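PDB 3HA2: NADPH-quinone reductase from Pediococcus pentosaceus ATCC 25745, which reduces quinones with NADPH, probably by passing electrons through a bound FMN held in its flavodoxin-like domain. Local coordinates for the interface of chains A and B. Coordinates in Å, arbitrary orientation; residue numbers count along the deposited sequence, not the author numbering. Chains: chain A/B, NADPH-quinone reductase.

Contact 1: the interface of chains A and B. Residues chain A 62-63, 65-68; chain B 71, 74-75, 78.
B:Lys71 reaches out of helix 68-77 of chain B into the loop that precedes the same helix of chain A. Its CG stands anti to the backbone N (chi1 -164°), and bends at the three following torsions curl the chain toward that loop. CB lies against the methyl group of A:Ala68, B:Lys71 CG is 3.9 Å from A:Ala68 CA, and CD and CE pass along the hydroxyl of A:Ser65. The ammonium B:Lys71 NZ donates to two main-chain carbonyls, A:Ala66 O at 2.8 Å and A:Tyr62 O at 2.9 Å, approaching each from above the carbonyl plane. One helical turn on, B:Asp75 supplies the countercharge: its OD1 takes B:Lys71 NZ on the syn lone pair in a 2.9 Å salt bridge. That carboxylate stands perpendicular to the A:Tyr62 ring, its OD2 in the ring plane at the edge, 3.6 Å from A:Tyr62 CD2. An alanine at B:Lys71 would remove the ammonium and would probably leave the two loop carbonyls and B:Asp75 without their shared partner, loosening the loop against the helix. Nearby, the indole of A:Trp63 points NE1 at B:Met78 O, a selenomethionine carbonyl just past the helix end; the 2.8 Å bond lies in the ring plane and on a carbonyl lone pair, with 143° at the hydrogen. In the deposited dimer these contacts clamp the loop of one flavodoxin-like subunit onto a helix of the other, a pairing that may be biological.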
# COMPACT_ATOMS: atom_id res chain seq x y z
N TYR A 62 -1.52 -6.99 5.26
CA TYR A 62 -2.97 -6.84 5.25
C TYR A 62 -3.36 -6.60 3.79
O TYR A 62 -2.94 -5.61 3.19
CB TYR A 62 -3.38 -5.61 6.07
CG TYR A 62 -3.40 -5.80 7.58
CD1 TYR A 62 -2.93 -6.98 8.16
CD2 TYR A 62 -3.89 -4.80 8.42
CE1 TYR A 62 -2.95 -7.17 9.53
CE2 TYR A 62 -3.91 -4.99 9.81
CZ TYR A 62 -3.42 -6.18 10.34
OH TYR A 62 -3.41 -6.41 11.70
N TRP A 63 -4.16 -7.51 3.22
CA TRP A 63 -4.47 -7.44 1.77
C TRP A 63 -3.25 -7.08 0.90
O TRP A 63 -3.29 -6.13 0.11
CB TRP A 63 -5.65 -6.48 1.47
CG TRP A 63 -6.98 -7.00 1.99
CD1 TRP A 63 -7.77 -6.41 2.93
CD2 TRP A 63 -7.64 -8.22 1.61
NE1 TRP A 63 -8.89 -7.18 3.15
CE2 TRP A 63 -8.84 -8.30 2.36
CE3 TRP A 63 -7.35 -9.25 0.71
CZ2 TRP A 63 -9.75 -9.37 2.24
CZ3 TRP A 63 -8.25 -10.32 0.59
CH2 TRP A 63 -9.43 -10.37 1.35
N SER A 65 -0.44 -5.75 1.43
CA SER A 65 0.30 -4.49 1.63
C SER A 65 0.39 -4.14 3.11
O SER A 65 -0.15 -4.83 3.96
CB SER A 65 -0.34 -3.34 0.83
OG SER A 65 -1.74 -3.32 1.00
N ALA A 66 1.10 -3.06 3.41
CA ALA A 66 1.22 -2.57 4.78
C ALA A 66 -0.12 -2.08 5.35
O ALA A 66 -0.97 -1.62 4.59
CB ALA A 66 2.26 -1.44 4.82
N PRO A 67 -0.30 -2.16 6.68
CA PRO A 67 -1.48 -1.59 7.36
C PRO A 67 -1.57 -0.08 7.11
O PRO A 67 -0.57 0.60 6.83
CB PRO A 67 -1.20 -1.84 8.85
CG PRO A 67 -0.18 -2.92 8.87
CD PRO A 67 0.61 -2.82 7.63
N ALA A 68 -2.78 0.43 7.23
CA ALA A 68 -3.04 1.84 6.94
C ALA A 68 -2.21 2.81 7.81
O ALA A 68 -1.81 3.86 7.33
CB ALA A 68 -4.51 2.12 7.10
N LYS B 71 -6.32 2.48 2.08
CA LYS B 71 -5.81 1.29 2.76
C LYS B 71 -6.69 0.96 3.97
O LYS B 71 -6.99 -0.22 4.23
CB LYS B 71 -4.33 1.44 3.14
CG LYS B 71 -3.66 0.09 3.50
CD LYS B 71 -3.76 -0.89 2.31
CE LYS B 71 -4.14 -2.29 2.74
NZ LYS B 71 -3.34 -2.85 3.89
N MSE B 74 -9.83 -0.67 2.71
CA MSE B 74 -9.54 -2.06 2.34
C MSE B 74 -9.50 -2.96 3.58
O MSE B 74 -10.13 -4.02 3.60
CB MSE B 74 -8.21 -2.16 1.59
CG MSE B 74 -8.17 -1.50 0.20
SE MSE B 74 -9.29 -2.52 -1.09
CE MSE B 74 -8.31 -4.22 -1.04
N ASP B 75 -8.76 -2.52 4.60
CA ASP B 75 -8.52 -3.34 5.80
C ASP B 75 -9.73 -3.54 6.70
O ASP B 75 -9.81 -4.53 7.42
CB ASP B 75 -7.38 -2.74 6.62
CG ASP B 75 -6.03 -2.81 5.91
OD1 ASP B 75 -5.89 -3.58 4.94
OD2 ASP B 75 -5.11 -2.11 6.34
N MSE B 78 -13.22 -4.78 3.75
CA MSE B 78 -13.00 -6.09 3.16
C MSE B 78 -12.56 -7.08 4.23
O MSE B 78 -11.38 -7.45 4.30
CB MSE B 78 -11.95 -6.03 2.03
CG MSE B 78 -12.27 -5.01 0.95
SE MSE B 78 -14.03 -5.32 0.14
CE MSE B 78 -13.87 -4.04 -1.34

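Contact 2: the interface of chains A and B. Residues chain A 120, 123-124, 126-127, 130; chain B 116, 120-121.
Apolar contact is carried mainly by B:Phe116, with a lesser share from B:Leu121; the phenylalanine ring meets the side chain of A:Arg123 face-on. CG of the arginine is anti to the backbone N (chi1 -153°), and bends at chi2 and chi3 lay the chain across the ring, with A:Arg123 CD over its centre, 3.4 Å from B:Phe116 CZ, in a CH-pi contact. The guanidinium runs on nearly parallel to the ring, its plane turned by 13°, but displaced past the rim, where A:Arg123 NE is 3.7 Å from B:Phe116 CE1. At the ring tip, B:Phe116 CZ meets the carboxylate carbon CD of A:Glu126 at 3.8 Å, and the methyl group of A:Ala127 flanks CD2. Charge pairing stays within chain A: A:Arg123 NH1 gives a nearly straight bond, 166° at the hydrogen, to the syn lone pair of A:Glu126 OE1 at 2.9 Å. This bond, in the guanidinium plane, helps fix the rotation of the guanidinium beside the ring. Water makes the polar bridge between subunits. Water 1 is gripped by A:Arg123 NE and NH2 and by the B:Glu120 carboxylate oxygen OE2, the last at 2.7 Å. It also bonds to water 2, which joins A:Glu120 O to B:Glu120 O, at 2.8 Å from each. The nearby opposite charges of A:Arg123 and B:Glu120 would probably reinforce this link. In the fold, the arginine opens helix 123-131 of chain A, while B:Phe116 projects from the loop before the short helix 118-121 of chain B.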
# COMPACT_ATOMS: atom_id res chain seq x y z
N GLU A 120 7.70 -9.17 -5.18
CA GLU A 120 6.82 -8.42 -6.08
C GLU A 120 5.81 -7.55 -5.33
O GLU A 120 5.52 -6.42 -5.73
CB GLU A 120 6.08 -9.40 -6.97
CG GLU A 120 7.01 -10.12 -7.96
CD GLU A 120 6.26 -11.24 -8.62
OE1 GLU A 120 6.36 -12.40 -8.14
OE2 GLU A 120 5.52 -10.93 -9.59
N ARG A 123 7.11 -4.19 -3.83
CA ARG A 123 7.69 -3.27 -4.82
C ARG A 123 7.52 -1.78 -4.47
O ARG A 123 8.43 -1.01 -4.71
CB ARG A 123 7.16 -3.53 -6.24
CG ARG A 123 8.17 -3.09 -7.32
CD ARG A 123 9.40 -4.00 -7.28
NE ARG A 123 9.15 -5.21 -8.02
CZ ARG A 123 9.86 -6.34 -7.95
NH1 ARG A 123 10.92 -6.47 -7.14
NH2 ARG A 123 9.49 -7.36 -8.71
N PRO A 124 6.35 -1.36 -3.93
CA PRO A 124 6.30 0.08 -3.57
C PRO A 124 7.39 0.52 -2.60
O PRO A 124 7.83 1.66 -2.69
CB PRO A 124 4.91 0.25 -2.94
CG PRO A 124 4.10 -0.87 -3.47
CD PRO A 124 5.06 -2.02 -3.65
N GLU A 126 10.45 -0.87 -2.38
CA GLU A 126 11.67 -0.86 -3.18
C GLU A 126 11.76 0.43 -3.99
O GLU A 126 12.81 1.06 -4.05
CB GLU A 126 11.71 -2.10 -4.07
CG GLU A 126 13.02 -2.30 -4.84
CD GLU A 126 13.06 -3.66 -5.56
OE1 GLU A 126 12.15 -4.50 -5.36
OE2 GLU A 126 14.02 -3.89 -6.33
N ALA A 127 10.65 0.82 -4.61
CA ALA A 127 10.62 2.07 -5.38
C ALA A 127 10.85 3.31 -4.49
O ALA A 127 11.53 4.26 -4.89
CB ALA A 127 9.30 2.19 -6.15
N ASN A 130 14.56 3.36 -3.79
CA ASN A 130 15.27 3.84 -4.99
C ASN A 130 15.16 5.36 -5.10
O ASN A 130 16.15 6.07 -5.34
CB ASN A 130 14.72 3.15 -6.27
CG ASN A 130 15.11 1.68 -6.38
OD1 ASN A 130 14.46 0.90 -7.10
ND2 ASN A 130 16.15 1.27 -5.66
N PHE B 116 9.83 0.46 -12.53
CA PHE B 116 8.68 -0.47 -12.42
C PHE B 116 7.45 0.12 -13.08
O PHE B 116 7.23 1.33 -13.00
CB PHE B 116 8.38 -0.78 -10.97
CG PHE B 116 9.58 -1.28 -10.20
CD1 PHE B 116 10.21 -2.46 -10.59
CD2 PHE B 116 10.08 -0.57 -9.12
CE1 PHE B 116 11.33 -2.93 -9.90
CE2 PHE B 116 11.21 -1.02 -8.43
CZ PHE B 116 11.83 -2.19 -8.83
N GLU B 120 2.97 -3.42 -12.19
CA GLU B 120 3.75 -3.98 -11.11
C GLU B 120 3.47 -3.30 -9.79
O GLU B 120 3.40 -3.96 -8.75
CB GLU B 120 5.25 -3.87 -11.43
CG GLU B 120 5.68 -4.75 -12.58
CD GLU B 120 7.09 -4.40 -13.04
OE1 GLU B 120 7.24 -3.62 -14.02
OE2 GLU B 120 8.05 -4.89 -12.40
N LEU B 121 3.33 -1.98 -9.79
CA LEU B 121 3.08 -1.27 -8.53
C LEU B 121 1.69 -1.55 -7.99
O LEU B 121 1.49 -1.54 -6.77
CB LEU B 121 3.29 0.25 -8.69
CG LEU B 121 4.73 0.62 -9.05
CD1 LEU B 121 4.80 2.09 -9.47
CD2 LEU B 121 5.70 0.30 -7.91
O HOH W 1 7.47 -6.38 -10.27
O HOH W 2 5.22 -6.12 -8.47

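The C-alpha centres of contact 1 and contact 2 lie about 17 Å apart along one two-fold interface, on different elements and with no shared residue. Contact 1 uses the segment between strand 54-60 and helix 68-77, that helix and the residue just after it, whereas contact 2 uses the loop before helix 118-121, that helix and helix 123-131. Each has a twin with the chains exchanged, so both subunits are held by direct hydrogen bonds, those of the lysine ammonium charge-assisted, at one level and by ring packing and water at another. Such spread-out contacts would suit a stable dimer, although the structure alone does not establish the oligomeric state in solution.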